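Local coordinates for PrgB (Enterococcus faecalis, PDB 6EVU), which promotes aggregation, biofilm formation and conjugation as a cell-wall-anchored adhesin of the antigen I/II family whose adhesin domain, described here, probably binds and compacts DNA, at residues F51-D56 with K79-F84; N86-E91 with G98-L103. All blocks are in the same frame, centred on the assembly; numbering follows the deposited sequence. Where two conformers were deposited one is given.

Contact 1 of 2, residues F51-D56 with K79-F84; sequences FIKATD and KATGNF
The backbones of Phe-51 to Lys-53 and Ala-80 to Gly-82 run side by side and are joined by one hydrogen bond, from Gly-82 N to Phe-51 O at 2.8 Å. Waters add to this: one accepts from Phe-51 N and donates to Gly-82 O, a second binds Lys-53 N, Thr-81 N, Lys-79 O and Asp-56 OD2, and a third links Lys-53 NZ with Thr-81 OG1. Closeness here depends on Gly-82, where a CB would point toward the other segment and collide with Lys-53 N. Its CA also lies 3.5 Å from Lys-53 CG, a tight approach. Phe-51 CG lies beside the backbone N (chi1 -67°). One face of the ring meets Asn-83 C and Phe-84 N, the latter 3.7 Å above the ring centre. Phe-51 CE2 meets the edge of the Phe-84 ring at CD1 (3.8 Å), the planes inclined at 62°. Ile-52 CG1 packs on Ala-80 CB, 4.0 Å away. The contact pins a surface loop after helix 68-72 onto the turn entering helix 54-57, where Lys-53 holds the N-cap position. Ala-101, Val-102 and Leu-103 of strand 99-104 touch Ile-52, Phe-51 and Ala-80, and Ile-46 of strand 42-47 touches both phenylalanines.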
# COMPACT_ATOMS: atom_id res chain seq x y z
N PHE A 51 -18.61 3.74 -9.21
CA PHE A 51 -17.73 4.88 -9.47
C PHE A 51 -18.19 6.10 -8.69
O PHE A 51 -19.40 6.29 -8.49
CB PHE A 51 -17.69 5.24 -10.96
CG PHE A 51 -17.05 4.18 -11.80
CD1 PHE A 51 -17.85 3.25 -12.48
CD2 PHE A 51 -15.66 4.05 -11.88
CE1 PHE A 51 -17.28 2.25 -13.23
CE2 PHE A 51 -15.07 3.05 -12.65
CZ PHE A 51 -15.87 2.15 -13.31
N ILE A 52 -17.23 6.89 -8.21
CA ILE A 52 -17.49 8.18 -7.56
C ILE A 52 -17.25 9.27 -8.58
O ILE A 52 -16.16 9.38 -9.16
CB ILE A 52 -16.61 8.38 -6.34
CG1 ILE A 52 -16.87 7.23 -5.36
CG2 ILE A 52 -16.86 9.77 -5.72
CD1 ILE A 52 -15.78 7.13 -4.22
N LYS A 53 -18.27 10.07 -8.84
CA LYS A 53 -18.08 11.24 -9.70
C LYS A 53 -17.00 12.16 -9.13
O LYS A 53 -17.00 12.48 -7.94
CB LYS A 53 -19.38 12.06 -9.82
CG LYS A 53 -20.60 11.32 -10.21
CD LYS A 53 -21.80 12.27 -10.08
CE LYS A 53 -22.48 12.43 -11.39
NZ LYS A 53 -23.83 13.02 -11.14
N ALA A 54 -16.08 12.59 -10.02
CA ALA A 54 -15.05 13.54 -9.65
C ALA A 54 -15.64 14.76 -8.97
O ALA A 54 -15.06 15.27 -8.00
CB ALA A 54 -14.26 13.96 -10.91
N THR A 55 -16.81 15.24 -9.44
CA THR A 55 -17.38 16.43 -8.82
C THR A 55 -17.84 16.17 -7.38
O THR A 55 -17.87 17.10 -6.58
CB THR A 55 -18.52 17.00 -9.67
OG1 THR A 55 -19.54 16.01 -9.86
CG2 THR A 55 -17.97 17.34 -11.02
N ASP A 56 -18.19 14.92 -7.04
CA ASP A 56 -18.46 14.57 -5.64
C ASP A 56 -17.16 14.34 -4.90
O ASP A 56 -16.98 14.78 -3.75
CB ASP A 56 -19.34 13.32 -5.56
CG ASP A 56 -20.75 13.58 -6.09
OD1 ASP A 56 -21.30 14.71 -5.90
OD2 ASP A 56 -21.33 12.65 -6.71
N LYS A 79 -22.91 7.81 -2.02
CA LYS A 79 -22.57 8.93 -2.89
C LYS A 79 -21.67 8.46 -4.03
O LYS A 79 -20.69 9.12 -4.40
CB LYS A 79 -21.89 10.05 -2.10
CG LYS A 79 -22.80 10.84 -1.08
CD LYS A 79 -22.16 10.95 0.30
CE LYS A 79 -22.69 9.81 1.20
NZ LYS A 79 -22.24 9.67 2.64
N ALA A 80 -21.94 7.26 -4.56
CA ALA A 80 -21.12 6.69 -5.63
C ALA A 80 -22.02 6.40 -6.80
O ALA A 80 -22.35 5.25 -7.09
CB ALA A 80 -20.39 5.43 -5.15
N THR A 81 -22.35 7.44 -7.52
CA THR A 81 -23.26 7.36 -8.66
C THR A 81 -22.60 7.77 -9.98
O THR A 81 -23.28 8.20 -10.93
CB THR A 81 -24.48 8.21 -8.39
OG1 THR A 81 -24.04 9.57 -8.22
CG2 THR A 81 -25.14 7.76 -7.12
N GLY A 82 -21.27 7.65 -10.07
CA GLY A 82 -20.56 8.01 -11.27
C GLY A 82 -20.48 6.87 -12.27
O GLY A 82 -21.06 5.80 -12.11
N ASN A 83 -19.72 7.12 -13.33
CA ASN A 83 -19.36 6.10 -14.29
C ASN A 83 -17.88 6.28 -14.59
O ASN A 83 -17.21 7.14 -14.01
CB ASN A 83 -20.25 6.18 -15.54
CG ASN A 83 -20.18 7.51 -16.23
OD1 ASN A 83 -19.12 8.15 -16.29
ND2 ASN A 83 -21.31 7.92 -16.81
N PHE A 84 -17.34 5.43 -15.46
CA PHE A 84 -15.90 5.43 -15.70
C PHE A 84 -15.45 6.78 -16.27
O PHE A 84 -14.43 7.34 -15.85
CB PHE A 84 -15.55 4.28 -16.64
CG PHE A 84 -14.07 4.07 -16.88
CD1 PHE A 84 -13.19 3.75 -15.86
CD2 PHE A 84 -13.57 4.16 -18.16
CE1 PHE A 84 -11.82 3.54 -16.15
CE2 PHE A 84 -12.22 3.96 -18.44
CZ PHE A 84 -11.34 3.63 -17.44
O HOH W 1 -21.10 3.81 -10.46
O HOH W 2 -20.65 9.86 -7.04
O HOH W 3 -25.41 11.43 -10.03

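Contact 2 of 2, residues N86-E91 with G98-L103; sequences NSFVKE and GGYAVL
Ser-87, Val-89, Gly-99 and Ala-101 are joined by three backbone hydrogen bonds between the paired strands of a beta hairpin. Val-89 and Gly-99 form a hydrogen-bonded pair, Val-89 N giving to Gly-99 O at 2.8 Å and Gly-99 N to Val-89 O at 3.0 Å; Ala-101 N reaches Ser-87 O at 2.9 Å. Phe-88 and Tyr-100, between them, are a non-hydrogen-bonded pair with CA atoms 4.4 Å apart. Here CA-H groups add to the polar grip: Phe-88 CA approaches Gly-99 O, and Tyr-100 CA approaches Ser-87 O. On the face carrying these two aromatics, Phe-88 turns its edge toward the Tyr-100 ring in an offset edge-to-face pair, the centroids 5.6 Å apart and CD1 lying 3.6 Å from Tyr-100 CE1. Phe-88 CG is anti to the backbone N (chi1 176°), and the ring lies beside Gly-98 and Gly-99, CD1 3.3 Å from Gly-99 O. A CB on Gly-98 would collide with Phe-88 CZ and Val-89 O, and its positive phi also suits glycine. Ser-87 OG sits at the edge of the Tyr-100 ring, its hydroxyl bonded to Phe-84 O. On the reverse face Val-89 CG2 rests against Gly-99 O at 3.6 Å. Strand 99-104 pairs with short strands 88-89 and 50-51 along one edge and with 145-150 along the other, while Tyr-100 also stacks on Phe-84 and touches Ile-43 and Ile-46 of strand 42-47.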
# COMPACT_ATOMS: atom_id res chain seq x y z
N ASN A 86 -16.90 9.95 -15.87
CA ASN A 86 -16.95 11.14 -15.01
C ASN A 86 -16.27 10.92 -13.66
O ASN A 86 -16.23 11.86 -12.84
CB ASN A 86 -18.40 11.62 -14.83
CG ASN A 86 -19.32 10.59 -14.15
OD1 ASN A 86 -18.89 9.78 -13.31
ND2 ASN A 86 -20.63 10.68 -14.46
N SER A 87 -15.71 9.73 -13.42
CA SER A 87 -14.93 9.45 -12.22
C SER A 87 -13.45 9.81 -12.36
O SER A 87 -12.71 9.70 -11.39
CB SER A 87 -15.07 7.97 -11.82
OG SER A 87 -14.37 7.14 -12.72
N PHE A 88 -13.03 10.33 -13.51
CA PHE A 88 -11.64 10.69 -13.78
C PHE A 88 -11.25 11.94 -12.98
O PHE A 88 -11.92 12.98 -13.05
CB PHE A 88 -11.45 10.91 -15.29
CG PHE A 88 -10.08 11.37 -15.67
CD1 PHE A 88 -9.03 10.46 -15.74
CD2 PHE A 88 -9.82 12.72 -15.93
CE1 PHE A 88 -7.74 10.89 -16.07
CE2 PHE A 88 -8.56 13.14 -16.23
CZ PHE A 88 -7.52 12.22 -16.29
N VAL A 89 -10.13 11.86 -12.27
CA VAL A 89 -9.68 12.95 -11.41
C VAL A 89 -8.25 13.34 -11.79
O VAL A 89 -7.46 12.48 -12.20
CB VAL A 89 -9.77 12.57 -9.90
CG1 VAL A 89 -11.24 12.45 -9.46
CG2 VAL A 89 -9.11 11.28 -9.63
N LYS A 90 -7.94 14.64 -11.71
CA LYS A 90 -6.58 15.17 -11.83
C LYS A 90 -6.11 15.60 -10.44
O LYS A 90 -6.86 16.25 -9.69
CB LYS A 90 -6.50 16.34 -12.80
CG LYS A 90 -6.91 15.99 -14.22
CD LYS A 90 -7.07 17.25 -15.09
CE LYS A 90 -8.38 17.22 -15.88
NZ LYS A 90 -9.62 16.97 -15.07
N GLU A 91 -4.90 15.20 -10.07
CA GLU A 91 -4.24 15.65 -8.85
C GLU A 91 -2.77 15.29 -9.03
O GLU A 91 -2.44 14.19 -9.47
CB GLU A 91 -4.90 15.03 -7.59
CG GLU A 91 -3.97 14.52 -6.46
CD GLU A 91 -3.23 15.62 -5.68
OE1 GLU A 91 -3.81 16.70 -5.37
OE2 GLU A 91 -2.04 15.38 -5.39
N GLY A 98 -3.46 11.27 -14.42
CA GLY A 98 -4.68 11.25 -13.59
C GLY A 98 -5.08 9.83 -13.17
O GLY A 98 -4.30 8.88 -13.22
N GLY A 99 -6.34 9.71 -12.74
CA GLY A 99 -6.80 8.43 -12.20
C GLY A 99 -8.31 8.45 -12.08
O GLY A 99 -8.97 9.32 -12.65
N TYR A 100 -8.87 7.47 -11.35
CA TYR A 100 -10.32 7.27 -11.28
C TYR A 100 -10.77 7.02 -9.86
O TYR A 100 -10.16 6.20 -9.16
CB TYR A 100 -10.78 6.07 -12.14
CG TYR A 100 -10.27 6.24 -13.54
CD1 TYR A 100 -11.00 6.93 -14.46
CD2 TYR A 100 -9.03 5.75 -13.89
CE1 TYR A 100 -10.50 7.14 -15.77
CE2 TYR A 100 -8.50 5.94 -15.18
CZ TYR A 100 -9.24 6.62 -16.10
OH TYR A 100 -8.68 6.82 -17.37
N ALA A 101 -11.88 7.67 -9.44
CA ALA A 101 -12.40 7.53 -8.08
C ALA A 101 -13.44 6.40 -8.03
O ALA A 101 -14.36 6.36 -8.85
CB ALA A 101 -13.05 8.84 -7.59
N VAL A 102 -13.30 5.50 -7.06
CA VAL A 102 -14.11 4.28 -7.01
C VAL A 102 -14.49 4.01 -5.56
O VAL A 102 -13.68 4.25 -4.65
CB VAL A 102 -13.34 3.08 -7.61
CG1 VAL A 102 -14.16 1.78 -7.50
CG2 VAL A 102 -12.94 3.37 -9.05
N LEU A 103 -15.72 3.49 -5.32
CA LEU A 103 -16.08 3.14 -3.94
C LEU A 103 -15.73 1.67 -3.72
O LEU A 103 -16.15 0.82 -4.53
CB LEU A 103 -17.59 3.34 -3.70
CG LEU A 103 -17.98 3.12 -2.22
CD1 LEU A 103 -17.70 4.36 -1.41
CD2 LEU A 103 -19.52 2.92 -2.14

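In the fold
From the N terminus, the chain leaves strand 50-51, enters helix 54-57 and passes through helix 68-72 before contact 1 closes that excursion. Only then does contact 2 open, closing a shorter hairpin loop between strands 88-89 and 99-104; the two are in series and do not cross. Their centres are 8 Å apart, and probable hydrogen bonds join them directly, Ala-54 N to Asn-86 O and Ile-52 N to Ala-101 O. Together they fasten the peripheral loop and short helix to the sheet that contains strands 99-104 and 145-150, within the region matching glucan-binding protein C.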